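Side-chain contact in organic hydroperoxide resistance protein (Elizabethkingia anophelis NUHP1, PDB 6D9N), which probably reduces organic hydroperoxides with a pair of redox-active cysteines, as Ohr proteins do, and so protects the bacterium from peroxide stress: residues 124-127 with 131-134. Residues are numbered along the deposited sequence; the frame is centred on the assembly and turned at random.
Sequences KAHQ and YSNA
His126 and Ser132 lie 5.9 Å apart, CA to CA, where the last turn of helix 115-128 meets the short helix 130-135, with Gln127 beside Asn133 at 6.6 Å, the two helices being separated by Cys129 alone. With its CG anti to the backbone N (chi1 -163°), His126 carries its ring to Ser132, whose OG lies at the ring edge near the plane, 2.7 Å from ND1. Either atom could supply the proton. Serine suits this buried place: its short side chain points toward the other helix, and CB comes 3.1 Å from the carbonyl O of His126, while OG also bonds Tyr62 OH, so two partners grip the hydroxyl.

Asn133 makes the second bond. Its ND2 donates a fairly straight bond (N-H...O 165°) to the backbone O of Gln127, 2.9 Å away; that oxygen lies almost in the plane of the amide, whereas ND2 stands well above the carbonyl plane. An asparagine offers both a donor and an acceptor: OD1 accepts from Arg136, which also bonds the His126 carbonyl, and from Asn97 of the second subunit, while ND2 also reaches Phe100 O of that subunit. These bonds should fix the amide's rotation.

The contact thus lies at the dimer interface, where Asn97 of the second subunit also bonds Gln127 OE1. Within its own subunit it rests on helix 54-77: His126 and Ala125 pack on Phe66, and Tyr131 touches Cys65, whose disulfide with Cys129 is consistent with the redox-active pair of Ohr proteins; helix 130-135 then leads to strand 141-146.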
loop_
_atom_site.group_PDB
_atom_site.type_symbol
_atom_site.label_atom_id
_atom_site.label_comp_id
_atom_site.label_asym_id
_atom_site.label_seq_id
_atom_site.Cartn_x
_atom_site.Cartn_y
_atom_site.Cartn_z
ATOM N N LYS B 124 4.961 -8.337 18.163
ATOM C CA LYS B 124 3.812 -7.484 18.465
ATOM C C LYS B 124 3.548 -6.507 17.328
ATOM O O LYS B 124 2.386 -6.289 16.968
ATOM C CB LYS B 124 4.021 -6.743 19.804
ATOM C CG LYS B 124 3.860 -7.649 21.010
ATOM C CD LYS B 124 4.161 -6.943 22.313
ATOM C CE LYS B 124 4.047 -7.913 23.502
ATOM N NZ LYS B 124 4.685 -7.429 24.768
ATOM N N ALA B 125 4.599 -5.878 16.791
ATOM C CA ALA B 125 4.408 -4.923 15.708
ATOM C C ALA B 125 3.706 -5.557 14.518
ATOM O O ALA B 125 2.890 -4.912 13.859
ATOM C CB ALA B 125 5.757 -4.368 15.291
ATOM N N HIS B 126 4.014 -6.833 14.238
ATOM C CA HIS B 126 3.424 -7.535 13.110
ATOM C C HIS B 126 1.942 -7.817 13.299
ATOM O O HIS B 126 1.237 -8.033 12.306
ATOM C CB HIS B 126 4.265 -8.795 12.849
ATOM C CG HIS B 126 4.102 -9.464 11.512
ATOM N ND1 HIS B 126 3.958 -8.798 10.309
ATOM C CD2 HIS B 126 4.216 -10.787 11.213
ATOM C CE1 HIS B 126 3.954 -9.698 9.337
ATOM N NE2 HIS B 126 4.100 -10.908 9.855
ATOM N N GLN B 127 1.434 -7.774 14.536
ATOM C CA GLN B 127 0.015 -7.852 14.791
ATOM C C GLN B 127 -0.644 -6.481 14.806
ATOM O O GLN B 127 -1.860 -6.402 14.617
ATOM C CB GLN B 127 -0.244 -8.589 16.113
ATOM C CG GLN B 127 0.237 -10.050 16.087
ATOM C CD GLN B 127 -0.441 -10.920 14.967
ATOM O OE1 GLN B 127 -1.692 -10.887 14.747
ATOM N NE2 GLN B 127 0.392 -11.660 14.225
ATOM N N TYR B 131 -0.957 -3.217 7.440
ATOM C CA TYR B 131 -0.550 -3.879 6.204
ATOM C C TYR B 131 -0.286 -5.350 6.456
ATOM O O TYR B 131 -0.582 -6.198 5.589
ATOM C CB TYR B 131 0.713 -3.270 5.631
ATOM C CG TYR B 131 0.594 -1.967 4.840
ATOM C CD1 TYR B 131 1.164 -1.863 3.587
ATOM C CD2 TYR B 131 -0.032 -0.841 5.365
ATOM C CE1 TYR B 131 1.119 -0.665 2.848
ATOM C CE2 TYR B 131 -0.090 0.357 4.671
ATOM C CZ TYR B 131 0.518 0.454 3.417
ATOM O OH TYR B 131 0.514 1.643 2.708
ATOM N N SER B 132 0.276 -5.681 7.637
ATOM C CA SER B 132 0.451 -7.085 7.997
ATOM C C SER B 132 -0.881 -7.786 8.154
ATOM O O SER B 132 -1.054 -8.915 7.681
ATOM C CB SER B 132 1.257 -7.213 9.290
ATOM O OG SER B 132 2.577 -6.766 9.086
ATOM N N ASN B 133 -1.837 -7.158 8.852
ATOM C CA ASN B 133 -3.149 -7.779 8.977
ATOM C C ASN B 133 -3.845 -7.917 7.634
ATOM O O ASN B 133 -4.552 -8.900 7.417
ATOM C CB ASN B 133 -3.991 -6.978 9.970
ATOM C CG ASN B 133 -3.449 -7.114 11.381
ATOM O OD1 ASN B 133 -3.184 -8.229 11.829
ATOM N ND2 ASN B 133 -3.281 -6.002 12.087
ATOM N N ALA B 134 -3.625 -6.977 6.712
ATOM C CA ALA B 134 -4.329 -7.027 5.424
ATOM C C ALA B 134 -3.809 -8.133 4.513
ATOM O O ALA B 134 -4.529 -8.570 3.606
ATOM C CB ALA B 134 -4.177 -5.673 4.717
#